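Local coordinates for protein Cas13d (uncultured Ruminococcus sp, PDB 6IV9) that binds CRISPR RNA in a binary complex and uses its two HEPN domains for CRISPR RNA maturation and target RNA cleavage, at residues Y320-R325 with M501-T506; S328-F333 with S487-A492; Y497-I502 with N561-V566. The protein carries 2 engineered substitutions. All coordinates share one frame; numbering follows the deposited sequence.

Interaction 1. Residues Y320-R325 with M501-T506; sequences YLVEER and MIYMLT. With nucleotides of chain B.
The CA atoms of Leu321 and Met504 are the nearest pair across helices 320-325 and 501-505, which cross at 75° with the axes 9.7 Å apart at their closest approach. Tyr503 carries much of the contact. Its CG is anti to the backbone N (chi1 172°), and the ring reaches across to helix 320-325. Val322 meets it through one branch, with CG2 3.8 Å from CD2 of Tyr503. These two side chains run past each other in opposite directions. Further along the ring, the backbone carbonyl of Leu321 lies near CE2. The phenol ends against the start of the Arg325 side chain, with OH of Tyr503 3.2 Å from CB of Arg325. The two side chains cross at about a right angle, and the guanidinium is turned 67° from the ring plane. Beside them, CD1 of Leu321 packs on CG of Met504 at 3.7 Å.

This is steep helix-on-helix packing in the buried interior of the mainly helical Cas13d body. Helix 267-291 covers the Leu321 and Met504 side, through Met280. Helix 556-570 packs on Tyr503 and Arg325.

The polar link between the helices is indirect. Water 1 donates to O of Leu321 at 2.8 Å and is 2.7 Å from OH of Tyr503, at the edge of the ring and in its plane. Arg325 bends twice along its chain and carries its guanidinium away from Tyr503 to the RNA. There NH2 of Arg325 donates to O4 of U43 of chain B at 3.0 Å. The base oxygen lies at the guanidinium edge, in plane. NH1 of Arg325 is held by the carbonyl of Arg573. OG1 of Thr506 turns back to donate to O of Tyr503 at 2.6 Å, on a lone pair in the carbonyl plane.

Interaction 2. Residues S328-F333 with S487-A492; sequences SINKDF and SEKKNA
The aliphatic part of Lys489 overlaps the side chain of Asn330, and the two run past each other in opposite directions. Here an extended stretch of loop packs against the C-terminal end of helix 312-330. Asn330 is the last helical residue, and Lys331 leaves the helical conformation. CG of Lys489 lies 4.0 Å from OD1 of Asn330. One carbon further on, CD of Lys489 is 4.1 Å from CB of Asn330. CE of Lys489 then reaches the backbone, 3.3 Å from O of Asn330. The lysine chain is straight up to CE. Its last torsion is nearly eclipsed (chi4 7°), which brings NZ round toward the CG side.

NZ of Lys489 forms a salt bridge with Glu482. NZ of Lys489 lies 3.5 Å from O of Asn330 and 4.0 Å from CB of Phe333. The same Glu482 carboxylate oxygen accepts a hydrogen bond from the backbone N of Phe333. One acid therefore ties the lysine to the chain just beyond the helix. The carbonyl of Asn330 takes a weak backbone bond from N of Phe333.

The carboxamide of Asn330 is held at both ends. OD1 is bonded to the hydroxyl of Tyr361, which also bonds the backbone N of Lys490 and brings helix 353-366 into the joint. Phe333 stands edge-to-face with Tyr361 and packs on a sugar of the bound RNA, while Ile329 packs on a uracil base. On the other side of the amide, ND2 of Asn330 donates to O of Lys490 at 2.8 Å. A carbonyl can only accept, so this bond fixes the amide orientation, and the Tyr361 bond is consistent with it. The Lys490 oxygen is only 2° out of the amide plane, but ND2 is tilted 30° from the plane of the Lys490 carbonyl.

Interaction 3. Residues Y497-I502 with N561-V566; sequences YFSKMI and NELFIV
Ser499 faces Glu562 and Leu563 between two helices that run nearly side by side. Helices 497-502 and 561-566 point the same way within 25°, their axes 9.6 Å apart, and form part of the buried helical core of Cas13d. The CA atoms of Ser499 and Leu563 are 6.0 Å apart, the nearest pair across the two segments.

Ser499 turns OG beside its own backbone N and anti to the carbonyl carbon (chi1 -55°). From there OG of Ser499 donates to OE1 of Glu562 at 2.7 Å. The extended chain of Glu562 carries OE1 across to the start of the partner helix, while CB of Glu562 stays 3.4 Å from OG of Ser499. OE1 also accepts from the backbone N of Leu496, just before helix 497-505. The other oxygen, OE2, makes a salt bridge with Arg558. This buried acid is therefore gripped at both oxygens, and these partners probably stabilise its negative charge.

The first torsion of Leu563 is off a staggered position (chi1 -107°), and its second torsion then points CD1 at the partner helix. CD1 of Leu563 lies 4.0 Å from CA of Ser499 and 4.2 Å from CB of Ile502. Leu563 and Ile502 both also pack on helix 511-535, which closes that side of the helix pair.

Val566 sits one turn further along than Leu563. It offers one branch to each neighbour. CG1 of Val566 approaches CG2 of Ile502 at 4.5 Å, a loose apolar contact. CG2 of Val566 is directed at the helix backbone, 3.8 Å from O of Ser499. The Ser499 to Glu562 bond itself uses the anti lone pair of OE1, on the side away from OE2.

Interactions 1 and 3 are buried and share helix 497-505: segment 501-505 crosses 320-325 steeply, while 497-502 runs nearly alongside 561-566. Val566 packs on Tyr503, so the two contacts merge around one helix. Interaction 2 lies further out and is partly exposed. It uses the far end of helix 312-330, and its loop leads toward helix 497-505; O of Ala492 probably bonds NZ of Lys500. The chemistry follows the place. Interaction 1 is apolar packing with a bridging water and an arginine that reaches RNA. Interaction 2 is polar, built on an amide and a lysine. Interaction 3 joins apolar packing to one buried serine-glutamate bond.

Interaction 1. Residues Y320-R325 with M501-T506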
loop_
_atom_site.group_PDB
_atom_site.type_symbol
_atom_site.label_atom_id
_atom_site.label_comp_id
_atom_site.label_asym_id
_atom_site.label_seq_id
_atom_site.Cartn_x
_atom_site.Cartn_y
_atom_site.Cartn_z
ATOM N N TYR A 320 -16.269 -2.992 17.484
ATOM C CA TYR A 320 -16.476 -4.451 17.466
ATOM C C TYR A 320 -15.352 -5.139 16.686
ATOM O O TYR A 320 -14.841 -6.136 17.135
ATOM C CB TYR A 320 -17.819 -4.741 16.806
ATOM C CG TYR A 320 -18.158 -6.197 16.717
ATOM C CD1 TYR A 320 -17.671 -6.981 15.698
ATOM C CD2 TYR A 320 -18.951 -6.797 17.667
ATOM C CE1 TYR A 320 -17.973 -8.323 15.613
ATOM C CE2 TYR A 320 -19.262 -8.137 17.602
ATOM C CZ TYR A 320 -18.774 -8.903 16.569
ATOM O OH TYR A 320 -19.077 -10.223 16.511
ATOM N N LEU A 321 -15.006 -4.603 15.521
ATOM C CA LEU A 321 -13.956 -5.249 14.704
ATOM C C LEU A 321 -12.612 -5.203 15.425
ATOM O O LEU A 321 -11.971 -6.215 15.490
ATOM C CB LEU A 321 -13.874 -4.531 13.357
ATOM C CG LEU A 321 -15.155 -4.499 12.531
ATOM C CD1 LEU A 321 -15.014 -3.546 11.362
ATOM C CD2 LEU A 321 -15.535 -5.890 12.059
ATOM N N VAL A 322 -12.202 -4.041 15.917
ATOM C CA VAL A 322 -10.878 -3.925 16.595
ATOM C C VAL A 322 -10.841 -4.727 17.893
ATOM O O VAL A 322 -9.840 -5.318 18.156
ATOM C CB VAL A 322 -10.410 -2.481 16.808
ATOM C CG1 VAL A 322 -8.906 -2.442 16.865
ATOM C CG2 VAL A 322 -10.877 -1.601 15.681
ATOM N N GLU A 323 -11.930 -4.716 18.650
ATOM C CA GLU A 323 -12.004 -5.456 19.928
ATOM C C GLU A 323 -11.829 -6.941 19.634
ATOM O O GLU A 323 -11.139 -7.605 20.361
ATOM C CB GLU A 323 -13.384 -5.271 20.539
ATOM C CG GLU A 323 -13.485 -4.131 21.513
ATOM C CD GLU A 323 -14.921 -3.754 21.843
ATOM O OE1 GLU A 323 -15.794 -4.612 21.692
ATOM O OE2 GLU A 323 -15.161 -2.599 22.229
ATOM N N GLU A 324 -12.439 -7.419 18.568
ATOM C CA GLU A 324 -12.332 -8.850 18.233
ATOM C C GLU A 324 -10.872 -9.216 17.951
ATOM O O GLU A 324 -10.440 -10.247 18.392
ATOM C CB GLU A 324 -13.195 -9.114 17.009
ATOM C CG GLU A 324 -13.328 -10.568 16.670
ATOM C CD GLU A 324 -14.249 -10.795 15.489
ATOM O OE1 GLU A 324 -15.453 -10.930 15.701
ATOM O OE2 GLU A 324 -13.745 -10.832 14.372
ATOM N N ARG A 325 -10.169 -8.400 17.179
ATOM C CA ARG A 325 -8.750 -8.684 16.881
ATOM C C ARG A 325 -7.889 -8.557 18.142
ATOM O O ARG A 325 -7.089 -9.417 18.378
ATOM C CB ARG A 325 -8.272 -7.705 15.810
ATOM C CG ARG A 325 -6.775 -7.716 15.587
ATOM C CD ARG A 325 -6.378 -8.891 14.738
ATOM N NE ARG A 325 -6.306 -10.095 15.528
ATOM C CZ ARG A 325 -5.955 -11.278 15.060
ATOM N NH1 ARG A 325 -5.595 -11.410 13.801
ATOM N NH2 ARG A 325 -5.952 -12.324 15.855
ATOM N N MET A 501 -10.981 3.294 11.995
ATOM C CA MET A 501 -11.551 3.320 10.633
ATOM C C MET A 501 -10.513 2.759 9.663
ATOM O O MET A 501 -10.879 2.006 8.806
ATOM C CB MET A 501 -11.908 4.738 10.216
ATOM C CG MET A 501 -12.466 4.817 8.847
ATOM S SD MET A 501 -13.099 6.448 8.494
ATOM C CE MET A 501 -11.599 7.404 8.404
ATOM N N ILE A 502 -9.256 3.148 9.828
ATOM C CA ILE A 502 -8.167 2.609 8.966
ATOM C C ILE A 502 -8.045 1.102 9.194
ATOM O O ILE A 502 -7.930 0.381 8.238
ATOM C CB ILE A 502 -6.842 3.354 9.189
ATOM C CG1 ILE A 502 -6.994 4.842 8.879
ATOM C CG2 ILE A 502 -5.737 2.705 8.386
ATOM C CD1 ILE A 502 -7.473 5.148 7.498
ATOM N N TYR A 503 -8.166 0.649 10.433
ATOM C CA TYR A 503 -8.083 -0.804 10.694
ATOM C C TYR A 503 -9.212 -1.516 9.945
ATOM O O TYR A 503 -8.995 -2.549 9.395
ATOM C CB TYR A 503 -8.179 -1.150 12.178
ATOM C CG TYR A 503 -8.277 -2.635 12.385
ATOM C CD1 TYR A 503 -7.160 -3.434 12.288
ATOM C CD2 TYR A 503 -9.490 -3.259 12.584
ATOM C CE1 TYR A 503 -7.230 -4.803 12.420
ATOM C CE2 TYR A 503 -9.582 -4.630 12.720
ATOM C CZ TYR A 503 -8.448 -5.408 12.630
ATOM O OH TYR A 503 -8.505 -6.755 12.738
ATOM N N MET A 504 -10.393 -0.915 9.921
ATOM C CA MET A 504 -11.573 -1.510 9.251
ATOM C C MET A 504 -11.282 -1.683 7.754
ATOM O O MET A 504 -11.537 -2.726 7.245
ATOM C CB MET A 504 -12.798 -0.615 9.441
ATOM C CG MET A 504 -14.034 -1.142 8.776
ATOM S SD MET A 504 -14.174 -0.671 7.054
ATOM C CE MET A 504 -14.520 1.070 7.244
ATOM N N LEU A 505 -10.619 -0.711 7.140
ATOM C CA LEU A 505 -10.273 -0.721 5.698
ATOM C C LEU A 505 -9.393 -1.930 5.374
ATOM O O LEU A 505 -9.514 -2.463 4.317
ATOM C CB LEU A 505 -9.478 0.543 5.399
ATOM C CG LEU A 505 -10.192 1.654 4.642
ATOM C CD1 LEU A 505 -11.695 1.595 4.764
ATOM C CD2 LEU A 505 -9.639 3.009 5.018
ATOM N N THR A 506 -8.567 -2.360 6.325
ATOM C CA THR A 506 -7.596 -3.467 6.104
ATOM C C THR A 506 -8.282 -4.804 5.830
ATOM O O THR A 506 -7.656 -5.667 5.274
ATOM C CB THR A 506 -6.519 -3.551 7.182
ATOM O OG1 THR A 506 -7.110 -4.090 8.351
ATOM C CG2 THR A 506 -5.845 -2.225 7.438
ATOM P P U B 43 3.191 -11.803 13.674
ATOM O OP1 U B 43 3.206 -10.295 13.608
ATOM O OP2 U B 43 4.453 -12.535 13.582
ATOM O "O5'" U B 43 2.464 -12.101 15.053
ATOM C "C5'" U B 43 2.129 -13.441 15.440
ATOM C "C4'" U B 43 1.854 -13.490 16.927
ATOM O "O4'" U B 43 0.639 -12.743 17.128
ATOM C "C3'" U B 43 1.546 -14.885 17.500
ATOM O "O3'" U B 43 2.795 -15.435 17.884
ATOM C "C2'" U B 43 0.615 -14.546 18.674
ATOM O "O2'" U B 43 1.439 -13.994 19.676
ATOM C "C1'" U B 43 -0.203 -13.386 18.089
ATOM N N1 U B 43 -1.446 -13.806 17.427
ATOM C C2 U B 43 -2.463 -14.294 18.211
ATOM O O2 U B 43 -2.398 -14.346 19.421
ATOM N N3 U B 43 -3.569 -14.711 17.526
ATOM C C4 U B 43 -3.765 -14.692 16.170
ATOM O O4 U B 43 -4.830 -15.097 15.710
ATOM C C5 U B 43 -2.670 -14.172 15.421
ATOM C C6 U B 43 -1.573 -13.760 16.056
HETATM O O HOH W 1 -10.891 -7.833 13.438
#

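Interaction 2. Residues S328-F333 with S487-A492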
loop_
_atom_site.group_PDB
_atom_site.type_symbol
_atom_site.label_atom_id
_atom_site.label_comp_id
_atom_site.label_asym_id
_atom_site.label_seq_id
_atom_site.Cartn_x
_atom_site.Cartn_y
_atom_site.Cartn_z
ATOM N N SER A 328 -8.484 -11.370 20.781
ATOM C CA SER A 328 -7.844 -12.667 20.444
ATOM C C SER A 328 -6.342 -12.644 20.755
ATOM O O SER A 328 -5.836 -13.645 21.168
ATOM C CB SER A 328 -8.129 -13.088 19.042
ATOM O OG SER A 328 -7.691 -12.117 18.121
ATOM N N ILE A 329 -5.641 -11.565 20.439
ATOM C CA ILE A 329 -4.195 -11.478 20.779
ATOM C C ILE A 329 -3.978 -11.381 22.297
ATOM O O ILE A 329 -3.101 -12.029 22.813
ATOM C CB ILE A 329 -3.607 -10.231 20.104
ATOM C CG1 ILE A 329 -3.720 -10.287 18.585
ATOM C CG2 ILE A 329 -2.188 -9.995 20.551
ATOM C CD1 ILE A 329 -3.643 -8.943 17.930
ATOM N N ASN A 330 -4.722 -10.498 22.941
ATOM C CA ASN A 330 -4.598 -10.162 24.382
ATOM C C ASN A 330 -5.032 -11.282 25.328
ATOM O O ASN A 330 -4.436 -11.390 26.380
ATOM C CB ASN A 330 -5.295 -8.853 24.724
ATOM C CG ASN A 330 -4.561 -7.672 24.149
ATOM O OD1 ASN A 330 -3.411 -7.790 23.787
ATOM N ND2 ASN A 330 -5.226 -6.547 24.044
ATOM N N LYS A 331 -6.062 -12.040 24.981
ATOM C CA LYS A 331 -6.565 -13.039 25.955
ATOM C C LYS A 331 -5.521 -14.132 26.177
ATOM O O LYS A 331 -5.169 -14.793 25.237
ATOM C CB LYS A 331 -7.875 -13.634 25.442
ATOM C CG LYS A 331 -8.851 -14.080 26.518
ATOM C CD LYS A 331 -9.849 -15.088 26.018
ATOM C CE LYS A 331 -10.340 -16.020 27.105
ATOM N NZ LYS A 331 -10.674 -17.355 26.560
ATOM N N ASP A 332 -5.063 -14.286 27.413
ATOM C CA ASP A 332 -4.090 -15.355 27.733
ATOM C C ASP A 332 -2.873 -15.257 26.808
ATOM O O ASP A 332 -2.451 -16.267 26.295
ATOM C CB ASP A 332 -4.777 -16.719 27.737
ATOM C CG ASP A 332 -5.833 -16.834 28.822
ATOM O OD1 ASP A 332 -5.560 -16.421 29.947
ATOM O OD2 ASP A 332 -6.924 -17.295 28.520
ATOM N N PHE A 333 -2.314 -14.064 26.667
ATOM C CA PHE A 333 -1.147 -13.872 25.779
ATOM C C PHE A 333 0.049 -14.702 26.251
ATOM O O PHE A 333 0.728 -15.269 25.436
ATOM C CB PHE A 333 -0.768 -12.397 25.741
ATOM C CG PHE A 333 0.464 -12.109 24.936
ATOM C CD1 PHE A 333 1.711 -12.160 25.522
ATOM C CD2 PHE A 333 0.374 -11.789 23.594
ATOM C CE1 PHE A 333 2.851 -11.892 24.790
ATOM C CE2 PHE A 333 1.517 -11.516 22.867
ATOM C CZ PHE A 333 2.748 -11.570 23.466
ATOM N N SER A 487 -0.651 -3.383 32.232
ATOM C CA SER A 487 -0.124 -2.034 31.914
ATOM C C SER A 487 0.316 -1.899 30.448
ATOM O O SER A 487 0.421 -0.777 30.008
ATOM C CB SER A 487 0.971 -1.625 32.850
ATOM O OG SER A 487 2.018 -2.566 32.845
ATOM N N GLU A 488 0.669 -2.996 29.787
ATOM C CA GLU A 488 1.200 -2.937 28.403
ATOM C C GLU A 488 0.136 -3.196 27.340
ATOM O O GLU A 488 0.316 -2.724 26.243
ATOM C CB GLU A 488 2.226 -4.045 28.189
ATOM C CG GLU A 488 3.219 -4.179 29.314
ATOM C CD GLU A 488 4.069 -2.958 29.587
ATOM O OE1 GLU A 488 4.797 -2.549 28.687
ATOM O OE2 GLU A 488 4.003 -2.438 30.701
ATOM N N LYS A 489 -0.934 -3.892 27.692
ATOM C CA LYS A 489 -1.950 -4.314 26.705
ATOM C C LYS A 489 -2.596 -3.126 25.997
ATOM O O LYS A 489 -2.892 -2.131 26.631
ATOM C CB LYS A 489 -3.005 -5.189 27.375
ATOM C CG LYS A 489 -2.625 -6.650 27.551
ATOM C CD LYS A 489 -3.705 -7.439 28.235
ATOM C CE LYS A 489 -3.463 -8.928 28.311
ATOM N NZ LYS A 489 -2.108 -9.223 27.831
ATOM N N LYS A 490 -2.804 -3.294 24.695
ATOM C CA LYS A 490 -3.480 -2.282 23.862
ATOM C C LYS A 490 -4.938 -2.709 23.719
ATOM O O LYS A 490 -5.174 -3.839 23.379
ATOM C CB LYS A 490 -2.738 -2.135 22.538
ATOM C CG LYS A 490 -1.464 -1.325 22.650
ATOM C CD LYS A 490 -1.738 0.154 22.619
ATOM C CE LYS A 490 -1.077 0.936 23.725
ATOM N NZ LYS A 490 0.399 0.913 23.632
ATOM N N ASN A 491 -5.856 -1.796 23.982
ATOM C CA ASN A 491 -7.309 -2.063 23.931
ATOM C C ASN A 491 -7.976 -1.123 22.920
ATOM O O ASN A 491 -7.425 -0.086 22.634
ATOM C CB ASN A 491 -7.922 -1.918 25.323
ATOM C CG ASN A 491 -7.276 -2.825 26.351
ATOM O OD1 ASN A 491 -6.674 -2.360 27.308
ATOM N ND2 ASN A 491 -7.402 -4.119 26.166
ATOM N N ALA A 492 -9.175 -1.478 22.467
ATOM C CA ALA A 492 -9.931 -0.709 21.454
ATOM C C ALA A 492 -10.208 0.700 21.963
ATOM O O ALA A 492 -10.134 1.619 21.191
ATOM C CB ALA A 492 -11.201 -1.417 21.083
#

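Interaction 3. Residues Y497-I502 with N561-V566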
loop_
_atom_site.group_PDB
_atom_site.type_symbol
_atom_site.label_atom_id
_atom_site.label_comp_id
_atom_site.label_asym_id
_atom_site.label_seq_id
_atom_site.Cartn_x
_atom_site.Cartn_y
_atom_site.Cartn_z
ATOM N N TYR A 497 -11.069 6.984 16.705
ATOM C CA TYR A 497 -11.984 6.409 15.692
ATOM C C TYR A 497 -11.327 6.450 14.313
ATOM O O TYR A 497 -11.528 5.551 13.528
ATOM C CB TYR A 497 -13.398 6.956 15.844
ATOM C CG TYR A 497 -14.092 6.269 16.984
ATOM C CD1 TYR A 497 -14.501 4.962 16.868
ATOM C CD2 TYR A 497 -14.225 6.879 18.210
ATOM C CE1 TYR A 497 -15.089 4.287 17.921
ATOM C CE2 TYR A 497 -14.816 6.225 19.275
ATOM C CZ TYR A 497 -15.253 4.925 19.131
ATOM O OH TYR A 497 -15.814 4.270 20.173
ATOM N N PHE A 498 -10.534 7.481 14.058
ATOM C CA PHE A 498 -9.883 7.561 12.731
ATOM C C PHE A 498 -8.972 6.343 12.545
ATOM O O PHE A 498 -9.011 5.758 11.492
ATOM C CB PHE A 498 -9.136 8.881 12.555
ATOM C CG PHE A 498 -8.511 9.006 11.193
ATOM C CD1 PHE A 498 -9.222 9.530 10.134
ATOM C CD2 PHE A 498 -7.235 8.540 10.959
ATOM C CE1 PHE A 498 -8.655 9.611 8.877
ATOM C CE2 PHE A 498 -6.667 8.632 9.703
ATOM C CZ PHE A 498 -7.384 9.160 8.664
ATOM N N SER A 499 -8.211 5.985 13.577
ATOM C CA SER A 499 -7.291 4.821 13.549
ATOM C C SER A 499 -8.099 3.537 13.366
ATOM O O SER A 499 -7.713 2.718 12.588
ATOM C CB SER A 499 -6.490 4.755 14.812
ATOM O OG SER A 499 -5.818 5.962 15.040
ATOM N N LYS A 500 -9.201 3.418 14.087
ATOM C CA LYS A 500 -10.080 2.229 13.999
ATOM C C LYS A 500 -10.687 2.147 12.593
ATOM O O LYS A 500 -10.910 1.068 12.119
ATOM C CB LYS A 500 -11.064 2.216 15.172
ATOM C CG LYS A 500 -10.402 2.014 16.522
ATOM C CD LYS A 500 -11.363 1.907 17.684
ATOM C CE LYS A 500 -11.670 3.219 18.356
ATOM N NZ LYS A 500 -12.116 3.030 19.751
ATOM N N MET A 501 -10.981 3.294 11.995
ATOM C CA MET A 501 -11.551 3.320 10.633
ATOM C C MET A 501 -10.513 2.759 9.663
ATOM O O MET A 501 -10.879 2.006 8.806
ATOM C CB MET A 501 -11.908 4.738 10.216
ATOM C CG MET A 501 -12.466 4.817 8.847
ATOM S SD MET A 501 -13.099 6.448 8.494
ATOM C CE MET A 501 -11.599 7.404 8.404
ATOM N N ILE A 502 -9.256 3.148 9.828
ATOM C CA ILE A 502 -8.167 2.609 8.966
ATOM C C ILE A 502 -8.045 1.102 9.194
ATOM O O ILE A 502 -7.930 0.381 8.238
ATOM C CB ILE A 502 -6.842 3.354 9.189
ATOM C CG1 ILE A 502 -6.994 4.842 8.879
ATOM C CG2 ILE A 502 -5.737 2.705 8.386
ATOM C CD1 ILE A 502 -7.473 5.148 7.498
ATOM N N ASN A 561 1.385 6.915 16.101
ATOM C CA ASN A 561 1.643 5.767 17.002
ATOM C C ASN A 561 0.568 4.687 16.849
ATOM O O ASN A 561 0.908 3.537 16.787
ATOM C CB ASN A 561 1.735 6.229 18.450
ATOM C CG ASN A 561 2.881 7.182 18.694
ATOM O OD1 ASN A 561 3.842 7.200 17.957
ATOM N ND2 ASN A 561 2.784 7.977 19.737
ATOM N N GLU A 562 -0.696 5.076 16.820
ATOM C CA GLU A 562 -1.823 4.119 16.694
ATOM C C GLU A 562 -1.797 3.395 15.346
ATOM O O GLU A 562 -2.038 2.216 15.295
ATOM C CB GLU A 562 -3.134 4.861 16.879
ATOM C CG GLU A 562 -3.204 5.520 18.222
ATOM C CD GLU A 562 -4.556 6.073 18.601
ATOM O OE1 GLU A 562 -5.396 6.221 17.730
ATOM O OE2 GLU A 562 -4.737 6.340 19.780
ATOM N N LEU A 563 -1.501 4.126 14.287
ATOM C CA LEU A 563 -1.461 3.547 12.927
ATOM C C LEU A 563 -0.352 2.493 12.873
ATOM O O LEU A 563 -0.499 1.524 12.189
ATOM C CB LEU A 563 -1.244 4.683 11.938
ATOM C CG LEU A 563 -2.444 5.092 11.098
ATOM C CD1 LEU A 563 -3.776 4.720 11.678
ATOM C CD2 LEU A 563 -2.390 6.522 10.656
ATOM N N PHE A 564 0.740 2.714 13.587
ATOM C CA PHE A 564 1.837 1.722 13.598
ATOM C C PHE A 564 1.308 0.409 14.189
ATOM O O PHE A 564 1.601 -0.648 13.682
ATOM C CB PHE A 564 3.018 2.300 14.370
ATOM C CG PHE A 564 4.319 1.563 14.226
ATOM C CD1 PHE A 564 5.164 1.816 13.171
ATOM C CD2 PHE A 564 4.719 0.650 15.179
ATOM C CE1 PHE A 564 6.371 1.154 13.061
ATOM C CE2 PHE A 564 5.926 -0.014 15.071
ATOM C CZ PHE A 564 6.747 0.240 14.014
ATOM N N ILE A 565 0.538 0.514 15.263
ATOM C CA ILE A 565 -0.088 -0.671 15.910
ATOM C C ILE A 565 -1.111 -1.304 14.963
ATOM O O ILE A 565 -1.135 -2.492 14.849
ATOM C CB ILE A 565 -0.688 -0.298 17.272
ATOM C CG1 ILE A 565 0.416 0.082 18.253
ATOM C CG2 ILE A 565 -1.540 -1.424 17.807
ATOM C CD1 ILE A 565 -0.054 0.966 19.354
ATOM N N VAL A 566 -1.881 -0.489 14.259
ATOM C CA VAL A 566 -2.887 -1.014 13.301
ATOM C C VAL A 566 -2.163 -1.839 12.237
ATOM O O VAL A 566 -2.609 -2.911 11.960
ATOM C CB VAL A 566 -3.684 0.134 12.667
ATOM C CG1 VAL A 566 -4.414 -0.299 11.418
ATOM C CG2 VAL A 566 -4.639 0.736 13.667
#